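PDB 3TM8: HD-GYP domain-containing protein from Bdellovibrio bacteriovorus, which binds two iron ions as an unconventional member of the HD-GYP class of cyclic-di-GMP phosphodiesterases, though its own activity is not established. Local coordinates for residues 249-259 against 274-285; 258-266 against 308-316. One frame throughout, in Å; residues are numbered along the deposited sequence.

Contact 1: residues 249-259 against 274-285; sequences TVINIIGQHEE and MDPLAVLVSSAN. With FE (Fe (III) ion), chain E; FE (Fe (III) ion), chain D; PO4 (phosphate ion), chain C.
Ala-278 is the low point where helix 249-256 settles against helix 276-285. Their segment axes approach to 8.7 Å at a crossing angle of -43°. The CA atoms of Ile-253 and Ala-278 are 4.7 Å apart, a close approach that the small Ala-278 side chain allows. Ile-253 spans from Ala-278 to Val-281: its CG1 lies on Ala-278 CA, and its CG2 meets both methyls of the valine, 3.9 Å from Val-281 CG1. The Ala-278 methyl fills the hollow between CB and the amide oxygen of Gln-256. At one end, Thr-249 CG2 meets Leu-277 CD1.

Polar groups line one flank. Asn-252 ND2 gives a nearly straight bond (177°) to the anti lone pair of Asp-275 OD2, with the oxygen in the amide plane. Asn-252 OD1 is hydrogen-bonded to Gln-248 NE2. Gln-256 OE1 takes the Asp-275 N-H on a lone pair at 2.9 Å. Asp-275 OD1 caps its own helix at Leu-277 N. Met-274 SD lies 3.5 Å from Glu-259 CB, and the bend at its last torsion (chi3 72°) lays Met-274 CE against Gln-256 O, 3.4 Å away.

At the other end the chain turns, and Ser-282 OG donates to Glu-259 O. His-257 and Glu-258 bind one iron and Asn-285 the other, as in a dinuclear HD-type centre. His-257 ND1 donates to Ile-253 O and, weakly, to Ile-254 O, which helps hold the ring's rotation while NE2 binds iron.

Around the pair, helix 190-202 packs on Thr-249, Val-250 and Val-281. Helix 223-240 covers Ile-251 and Ile-254, and helix 167-185 backs Leu-280 and Ala-284.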
loop_
_atom_site.group_PDB
_atom_site.type_symbol
_atom_site.label_atom_id
_atom_site.label_comp_id
_atom_site.label_asym_id
_atom_site.label_seq_id
_atom_site.Cartn_x
_atom_site.Cartn_y
_atom_site.Cartn_z
ATOM N N THR A 249 -1.946 12.348 -12.985
ATOM C CA THR A 249 -1.089 12.392 -11.806
ATOM C C THR A 249 -0.704 10.981 -11.355
ATOM O O THR A 249 0.434 10.731 -10.953
ATOM C CB THR A 249 -1.781 13.100 -10.636
ATOM O OG1 THR A 249 -2.024 14.469 -10.982
ATOM C CG2 THR A 249 -0.919 13.031 -9.382
ATOM N N VAL A 250 -1.663 10.060 -11.414
ATOM C CA VAL A 250 -1.425 8.676 -11.020
ATOM C C VAL A 250 -0.445 7.998 -11.987
ATOM O O VAL A 250 0.493 7.316 -11.563
ATOM C CB VAL A 250 -2.765 7.916 -10.937
ATOM C CG1 VAL A 250 -2.532 6.438 -10.692
ATOM C CG2 VAL A 250 -3.643 8.528 -9.839
ATOM N N ILE A 251 -0.657 8.198 -13.284
ATOM C CA ILE A 251 0.280 7.714 -14.294
ATOM C C ILE A 251 1.676 8.282 -14.044
ATOM O O ILE A 251 2.667 7.564 -14.116
ATOM C CB ILE A 251 -0.182 8.080 -15.724
ATOM C CG1 ILE A 251 -1.514 7.388 -16.047
ATOM C CG2 ILE A 251 0.898 7.726 -16.756
ATOM C CD1 ILE A 251 -2.273 8.039 -17.203
ATOM N N ASN A 252 1.754 9.578 -13.752
ATOM C CA ASN A 252 3.047 10.192 -13.468
ATOM C C ASN A 252 3.738 9.569 -12.270
ATOM O O ASN A 252 4.937 9.333 -12.298
ATOM C CB ASN A 252 2.901 11.691 -13.226
ATOM C CG ASN A 252 2.512 12.446 -14.475
ATOM O OD1 ASN A 252 2.602 11.919 -15.588
ATOM N ND2 ASN A 252 2.078 13.692 -14.302
ATOM N N ILE A 253 2.987 9.319 -11.205
ATOM C CA ILE A 253 3.573 8.724 -10.013
ATOM C C ILE A 253 4.053 7.292 -10.293
ATOM O O ILE A 253 5.161 6.907 -9.915
ATOM C CB ILE A 253 2.605 8.794 -8.828
ATOM C CG1 ILE A 253 2.465 10.250 -8.367
ATOM C CG2 ILE A 253 3.079 7.906 -7.686
ATOM C CD1 ILE A 253 1.275 10.483 -7.444
ATOM N N ILE A 254 3.238 6.505 -10.983
ATOM C CA ILE A 254 3.656 5.153 -11.332
ATOM C C ILE A 254 4.973 5.169 -12.122
ATOM O O ILE A 254 5.901 4.393 -11.834
ATOM C CB ILE A 254 2.538 4.411 -12.095
ATOM C CG1 ILE A 254 1.379 4.120 -11.142
ATOM C CG2 ILE A 254 3.069 3.116 -12.705
ATOM C CD1 ILE A 254 0.113 3.663 -11.832
ATOM N N GLY A 255 5.071 6.078 -13.088
ATOM C CA GLY A 255 6.224 6.127 -13.966
ATOM C C GLY A 255 7.434 6.875 -13.442
ATOM O O GLY A 255 8.549 6.596 -13.875
ATOM N N GLN A 256 7.233 7.822 -12.527
ATOM C CA GLN A 256 8.322 8.727 -12.128
ATOM C C GLN A 256 8.817 8.529 -10.698
ATOM O O GLN A 256 9.719 9.237 -10.251
ATOM C CB GLN A 256 7.912 10.199 -12.306
ATOM C CG GLN A 256 7.509 10.587 -13.709
ATOM C CD GLN A 256 6.992 12.022 -13.771
ATOM O OE1 GLN A 256 6.991 12.737 -12.769
ATOM N NE2 GLN A 256 6.549 12.445 -14.949
ATOM N N HIS A 257 8.225 7.593 -9.965
ATOM C CA HIS A 257 8.487 7.536 -8.530
ATOM C C HIS A 257 9.883 7.026 -8.167
ATOM O O HIS A 257 10.263 7.088 -7.003
ATOM C CB HIS A 257 7.442 6.672 -7.828
ATOM C CG HIS A 257 7.621 5.207 -8.088
ATOM N ND1 HIS A 257 6.987 4.546 -9.118
ATOM C CD2 HIS A 257 8.405 4.285 -7.479
ATOM C CE1 HIS A 257 7.357 3.274 -9.120
ATOM N NE2 HIS A 257 8.220 3.092 -8.137
ATOM N N GLU A 258 10.624 6.489 -9.138
ATOM C CA GLU A 258 12.011 6.082 -8.888
ATOM C C GLU A 258 13.000 7.150 -9.344
ATOM O O GLU A 258 14.215 6.960 -9.264
ATOM C CB GLU A 258 12.340 4.754 -9.566
ATOM C CG GLU A 258 11.526 3.577 -9.055
ATOM C CD GLU A 258 11.757 3.248 -7.586
ATOM O OE1 GLU A 258 12.623 3.865 -6.930
ATOM O OE2 GLU A 258 11.061 2.348 -7.086
ATOM N N GLU A 259 12.491 8.278 -9.826
ATOM C CA GLU A 259 13.363 9.354 -10.264
ATOM C C GLU A 259 13.911 10.095 -9.058
ATOM O O GLU A 259 13.263 10.168 -8.014
ATOM C CB GLU A 259 12.628 10.294 -11.219
ATOM C CG GLU A 259 12.162 9.610 -12.497
ATOM C CD GLU A 259 13.239 8.721 -13.116
ATOM O OE1 GLU A 259 14.310 9.247 -13.498
ATOM O OE2 GLU A 259 13.014 7.497 -13.229
ATOM N N MET A 274 9.857 16.685 -13.403
ATOM C CA MET A 274 8.932 15.759 -12.760
ATOM C C MET A 274 7.658 16.398 -12.243
ATOM O O MET A 274 7.626 17.581 -11.926
ATOM C CB MET A 274 9.620 15.088 -11.581
ATOM C CG MET A 274 10.603 14.020 -11.951
ATOM S SD MET A 274 11.369 13.460 -10.444
ATOM C CE MET A 274 10.016 12.553 -9.685
ATOM N N ASP A 275 6.613 15.586 -12.129
ATOM C CA ASP A 275 5.414 15.978 -11.409
ATOM C C ASP A 275 5.835 16.151 -9.949
ATOM O O ASP A 275 6.409 15.239 -9.358
ATOM C CB ASP A 275 4.365 14.866 -11.546
ATOM C CG ASP A 275 3.026 15.229 -10.942
ATOM O OD1 ASP A 275 3.005 15.916 -9.900
ATOM O OD2 ASP A 275 1.991 14.807 -11.509
ATOM N N PRO A 276 5.579 17.328 -9.360
ATOM C CA PRO A 276 5.990 17.553 -7.970
ATOM C C PRO A 276 5.440 16.488 -7.018
ATOM O O PRO A 276 6.096 16.145 -6.033
ATOM C CB PRO A 276 5.404 18.934 -7.645
ATOM C CG PRO A 276 4.355 19.171 -8.685
ATOM C CD PRO A 276 4.851 18.482 -9.913
ATOM N N LEU A 277 4.256 15.960 -7.307
ATOM C CA LEU A 277 3.695 14.938 -6.433
ATOM C C LEU A 277 4.478 13.623 -6.520
ATOM O O LEU A 277 4.550 12.876 -5.541
ATOM C CB LEU A 277 2.203 14.730 -6.719
ATOM C CG LEU A 277 1.327 15.957 -6.424
ATOM C CD1 LEU A 277 -0.105 15.703 -6.861
ATOM C CD2 LEU A 277 1.381 16.324 -4.946
ATOM N N ALA A 278 5.074 13.350 -7.680
ATOM C CA ALA A 278 5.928 12.170 -7.819
ATOM C C ALA A 278 7.235 12.318 -7.036
ATOM O O ALA A 278 7.788 11.330 -6.566
ATOM C CB ALA A 278 6.209 11.849 -9.288
ATOM N N VAL A 279 7.734 13.545 -6.901
ATOM C CA VAL A 279 8.924 13.789 -6.094
ATOM C C VAL A 279 8.636 13.416 -4.637
ATOM O O VAL A 279 9.470 12.807 -3.963
ATOM C CB VAL A 279 9.395 15.260 -6.191
ATOM C CG1 VAL A 279 10.662 15.468 -5.362
ATOM C CG2 VAL A 279 9.627 15.636 -7.641
ATOM N N LEU A 280 7.441 13.770 -4.168
ATOM C CA LEU A 280 7.020 13.444 -2.820
ATOM C C LEU A 280 6.943 11.920 -2.630
ATOM O O LEU A 280 7.488 11.377 -1.665
ATOM C CB LEU A 280 5.671 14.121 -2.546
ATOM C CG LEU A 280 5.193 14.258 -1.105
ATOM C CD1 LEU A 280 4.115 15.323 -0.981
ATOM C CD2 LEU A 280 4.675 12.929 -0.615
ATOM N N VAL A 281 6.277 11.236 -3.554
ATOM C CA VAL A 281 6.168 9.783 -3.465
ATOM C C VAL A 281 7.543 9.120 -3.552
ATOM O O VAL A 281 7.804 8.128 -2.869
ATOM C CB VAL A 281 5.221 9.209 -4.535
ATOM C CG1 VAL A 281 5.210 7.687 -4.475
ATOM C CG2 VAL A 281 3.813 9.743 -4.332
ATOM N N SER A 282 8.420 9.661 -4.393
ATOM C CA SER A 282 9.775 9.129 -4.495
ATOM C C SER A 282 10.491 9.150 -3.140
ATOM O O SER A 282 11.133 8.170 -2.756
ATOM C CB SER A 282 10.587 9.876 -5.548
ATOM O OG SER A 282 11.912 9.378 -5.576
ATOM N N SER A 283 10.382 10.264 -2.422
ATOM C CA SER A 283 10.985 10.378 -1.099
ATOM C C SER A 283 10.372 9.399 -0.095
ATOM O O SER A 283 11.090 8.711 0.633
ATOM C CB SER A 283 10.864 11.812 -0.568
ATOM O OG SER A 283 11.479 12.740 -1.449
ATOM N N ALA A 284 9.043 9.347 -0.052
ATOM C CA ALA A 284 8.345 8.453 0.861
ATOM C C ALA A 284 8.669 6.993 0.557
ATOM O O ALA A 284 8.898 6.195 1.470
ATOM C CB ALA A 284 6.847 8.685 0.783
ATOM N N ASN A 285 8.702 6.652 -0.728
ATOM C CA ASN A 285 9.064 5.308 -1.120
ATOM C C ASN A 285 10.474 4.941 -0.696
ATOM O O ASN A 285 10.709 3.838 -0.210
ATOM C CB ASN A 285 8.960 5.136 -2.621
ATOM C CG ASN A 285 9.359 3.771 -3.037
ATOM O OD1 ASN A 285 8.649 2.818 -2.745
ATOM N ND2 ASN A 285 10.518 3.639 -3.671
HETATM FE FE FE E . 9.113 1.313 -7.178
HETATM FE FE FE D . 8.038 1.151 -3.934
HETATM P P PO4 C . 10.726 -0.238 -4.866
HETATM O O1 PO4 C . 11.582 -1.456 -4.632
HETATM O O2 PO4 C . 9.708 -0.035 -3.769
HETATM O O3 PO4 C . 11.590 1.044 -4.817
HETATM O O4 PO4 C . 10.123 -0.291 -6.253
HETATM O O HOH W 1 -0.271 16.101 -11.596
HETATM O O HOH W 2 11.808 6.135 -4.626
HETATM O O HOH W 3 8.796 2.136 -5.466
#

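Contact 2: residues 258-266 against 308-316; sequences EETINGTGP and DHVGKHPLQ. With FE (Fe (III) ion), chain E.
Thr-260 has OG1 between its backbone N and carbonyl carbon (chi1 59°), which leaves CG2 to run beside Lys-312. The lysine chain is extended up to its last bend (chi4 -70°), where NZ turns to Thr-264. Two beta turns of the HD domain meet here: a type I turn from Thr-260 to Gly-263 and a type II turn from His-309 to Lys-312. Both lie in loops, and the second leads into helix 315-325.

One backbone bond joins them. Ile-261 N donates to Lys-312 O at 2.8 Å, from above the carbonyl plane. Thr-260 and Lys-312 point the same way, with Thr-260 CG2 3.6 Å from the lysine CB. On the other flank, Ile-261 CG1 approaches Gly-311 O, and Ile-261 CG2 packs on Pro-314 CD at 3.9 Å. The Asn-262 side chain lies against the peptide of Gly-311. Pro-314 also touches Ser-283 of helix 276-293, and Ile-261 touches Glu-271, further along its own loop.

The threonine hydroxyls complete a short polar chain. Thr-260 OG1 and Thr-264 OG1 are hydrogen-bonded at 2.7 Å, and Lys-312 NZ donates to Thr-264 OG1 at 2.8 Å.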
loop_
_atom_site.group_PDB
_atom_site.type_symbol
_atom_site.label_atom_id
_atom_site.label_comp_id
_atom_site.label_asym_id
_atom_site.label_seq_id
_atom_site.Cartn_x
_atom_site.Cartn_y
_atom_site.Cartn_z
ATOM N N GLU A 258 10.624 6.489 -9.138
ATOM C CA GLU A 258 12.011 6.082 -8.888
ATOM C C GLU A 258 13.000 7.150 -9.344
ATOM O O GLU A 258 14.215 6.960 -9.264
ATOM C CB GLU A 258 12.340 4.754 -9.566
ATOM C CG GLU A 258 11.526 3.577 -9.055
ATOM C CD GLU A 258 11.757 3.248 -7.586
ATOM O OE1 GLU A 258 12.623 3.865 -6.930
ATOM O OE2 GLU A 258 11.061 2.348 -7.086
ATOM N N GLU A 259 12.491 8.278 -9.826
ATOM C CA GLU A 259 13.363 9.354 -10.264
ATOM C C GLU A 259 13.911 10.095 -9.058
ATOM O O GLU A 259 13.263 10.168 -8.014
ATOM C CB GLU A 259 12.628 10.294 -11.219
ATOM C CG GLU A 259 12.162 9.610 -12.497
ATOM C CD GLU A 259 13.239 8.721 -13.116
ATOM O OE1 GLU A 259 14.310 9.247 -13.498
ATOM O OE2 GLU A 259 13.014 7.497 -13.229
ATOM N N THR A 260 15.119 10.629 -9.208
ATOM C CA THR A 260 15.794 11.332 -8.127
ATOM C C THR A 260 16.087 12.744 -8.595
ATOM O O THR A 260 16.140 13.004 -9.796
ATOM C CB THR A 260 17.103 10.620 -7.733
ATOM O OG1 THR A 260 17.971 10.558 -8.869
ATOM C CG2 THR A 260 16.814 9.208 -7.254
ATOM N N ILE A 261 16.275 13.665 -7.661
ATOM C CA ILE A 261 16.308 15.060 -8.058
ATOM C C ILE A 261 17.558 15.388 -8.864
ATOM O O ILE A 261 17.579 16.371 -9.599
ATOM C CB ILE A 261 16.088 16.040 -6.871
ATOM C CG1 ILE A 261 17.216 15.947 -5.837
ATOM C CG2 ILE A 261 14.724 15.811 -6.236
ATOM C CD1 ILE A 261 17.108 16.990 -4.722
ATOM N N ASN A 262 18.579 14.543 -8.751
ATOM C CA ASN A 262 19.814 14.744 -9.501
ATOM C C ASN A 262 19.934 13.855 -10.743
ATOM O O ASN A 262 21.018 13.691 -11.289
ATOM C CB ASN A 262 21.050 14.628 -8.592
ATOM C CG ASN A 262 21.182 13.268 -7.929
ATOM O OD1 ASN A 262 22.270 12.880 -7.503
ATOM N ND2 ASN A 262 20.080 12.538 -7.836
ATOM N N GLY A 263 18.813 13.287 -11.179
ATOM C CA GLY A 263 18.745 12.616 -12.468
ATOM C C GLY A 263 19.352 11.229 -12.575
ATOM O O GLY A 263 19.715 10.793 -13.672
ATOM N N THR A 264 19.447 10.521 -11.454
ATOM C CA THR A 264 20.080 9.200 -11.445
ATOM C C THR A 264 19.091 8.029 -11.540
ATOM O O THR A 264 19.500 6.870 -11.587
ATOM C CB THR A 264 20.993 9.009 -10.210
ATOM O OG1 THR A 264 20.205 9.022 -9.014
ATOM C CG2 THR A 264 22.041 10.116 -10.140
ATOM N N GLY A 265 17.796 8.331 -11.580
ATOM C CA GLY A 265 16.781 7.292 -11.656
ATOM C C GLY A 265 16.666 6.682 -13.040
ATOM O O GLY A 265 17.328 7.129 -13.978
ATOM N N PRO A 266 15.821 5.647 -13.179
ATOM C CA PRO A 266 15.692 4.889 -14.431
ATOM C C PRO A 266 15.358 5.737 -15.664
ATOM O O PRO A 266 15.810 5.398 -16.763
ATOM C CB PRO A 266 14.546 3.919 -14.130
ATOM C CG PRO A 266 14.602 3.729 -12.655
ATOM C CD PRO A 266 15.010 5.062 -12.095
ATOM N N ASP A 308 24.189 7.374 1.434
ATOM C CA ASP A 308 24.219 6.315 0.424
ATOM C C ASP A 308 23.334 6.642 -0.789
ATOM O O ASP A 308 23.417 5.981 -1.823
ATOM C CB ASP A 308 23.798 4.974 1.035
ATOM C CG ASP A 308 24.764 4.487 2.104
ATOM O OD1 ASP A 308 25.982 4.753 1.987
ATOM O OD2 ASP A 308 24.303 3.830 3.062
ATOM N N HIS A 309 22.480 7.654 -0.656
ATOM C CA HIS A 309 21.621 8.081 -1.760
ATOM C C HIS A 309 21.836 9.563 -2.014
ATOM O O HIS A 309 20.879 10.324 -2.184
ATOM C CB HIS A 309 20.147 7.824 -1.438
ATOM C CG HIS A 309 19.813 6.381 -1.224
ATOM N ND1 HIS A 309 18.931 5.695 -2.030
ATOM C CD2 HIS A 309 20.238 5.496 -0.292
ATOM C CE1 HIS A 309 18.828 4.449 -1.605
ATOM N NE2 HIS A 309 19.611 4.302 -0.552
ATOM N N VAL A 310 23.103 9.961 -2.042
ATOM C CA VAL A 310 23.482 11.370 -2.051
ATOM C C VAL A 310 22.757 12.176 -3.122
ATOM O O VAL A 310 22.814 11.846 -4.309
ATOM C CB VAL A 310 25.004 11.544 -2.244
ATOM C CG1 VAL A 310 25.387 13.021 -2.162
ATOM C CG2 VAL A 310 25.770 10.731 -1.207
ATOM N N GLY A 311 22.068 13.227 -2.688
ATOM C CA GLY A 311 21.478 14.188 -3.598
ATOM C C GLY A 311 20.243 13.689 -4.317
ATOM O O GLY A 311 19.746 14.333 -5.240
ATOM N N LYS A 312 19.737 12.538 -3.898
ATOM C CA LYS A 312 18.664 11.909 -4.638
ATOM C C LYS A 312 17.304 12.483 -4.291
ATOM O O LYS A 312 16.421 12.490 -5.138
ATOM C CB LYS A 312 18.680 10.391 -4.442
ATOM C CG LYS A 312 19.911 9.719 -5.026
ATOM C CD LYS A 312 19.777 8.205 -4.974
ATOM C CE LYS A 312 21.065 7.510 -5.389
ATOM N NZ LYS A 312 21.340 7.661 -6.841
ATOM N N HIS A 313 17.135 12.970 -3.057
ATOM C CA HIS A 313 15.825 13.468 -2.614
ATOM C C HIS A 313 15.964 14.781 -1.872
ATOM O O HIS A 313 16.990 15.029 -1.249
ATOM C CB HIS A 313 15.131 12.449 -1.713
ATOM C CG HIS A 313 15.073 11.081 -2.307
ATOM N ND1 HIS A 313 14.119 10.708 -3.231
ATOM C CD2 HIS A 313 15.865 9.997 -2.124
ATOM C CE1 HIS A 313 14.319 9.449 -3.581
ATOM N NE2 HIS A 313 15.380 9.000 -2.932
ATOM N N PRO A 314 14.923 15.623 -1.918
ATOM C CA PRO A 314 15.053 16.912 -1.228
ATOM C C PRO A 314 15.264 16.713 0.267
ATOM O O PRO A 314 14.547 15.934 0.905
ATOM C CB PRO A 314 13.699 17.583 -1.476
ATOM C CG PRO A 314 13.144 16.890 -2.691
ATOM C CD PRO A 314 13.603 15.466 -2.554
ATOM N N LEU A 315 16.228 17.429 0.835
ATOM C CA LEU A 315 16.503 17.284 2.253
ATOM C C LEU A 315 15.249 17.558 3.084
ATOM O O LEU A 315 15.015 16.885 4.083
ATOM C CB LEU A 315 17.656 18.192 2.693
ATOM C CG LEU A 315 18.015 18.175 4.181
ATOM C CD1 LEU A 315 18.459 16.778 4.642
ATOM C CD2 LEU A 315 19.066 19.241 4.500
ATOM N N GLN A 316 14.441 18.537 2.683
ATOM C CA GLN A 316 13.229 18.820 3.456
ATOM C C GLN A 316 12.277 17.616 3.525
ATOM O O GLN A 316 11.620 17.401 4.545
ATOM C CB GLN A 316 12.504 20.093 2.985
ATOM C CG GLN A 316 11.954 20.079 1.564
ATOM C CD GLN A 316 12.931 20.623 0.543
ATOM O OE1 GLN A 316 14.129 20.368 0.616
ATOM N NE2 GLN A 316 12.424 21.393 -0.409
HETATM FE FE FE E . 9.113 1.313 -7.178
HETATM O O HOH W 3 8.796 2.136 -5.466
#

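Contacts 1 and 2 share Glu-258 and Glu-259, and their centres are about 12 Å apart. The chain leaves helix 248-256 through the iron ligands of contact 1 and goes straight on into the turn of contact 2. The second segments also touch: Ser-282 OG is 3.1 Å from His-313 CE1, and Val-279 CG1 is 3.9 Å from Pro-314 CG. Contact 1 holds three ligands of the iron pair. The other protein ligands are His-170, His-203, His-232 and Asp-204, which bridges the irons; phosphate and a water also bind both. Asn-285 also donates to the phosphate, probably from the crystallisation liquor. Contact 2 lies further out. The side chain of His-313 is about 7 Å from that of Asn-285.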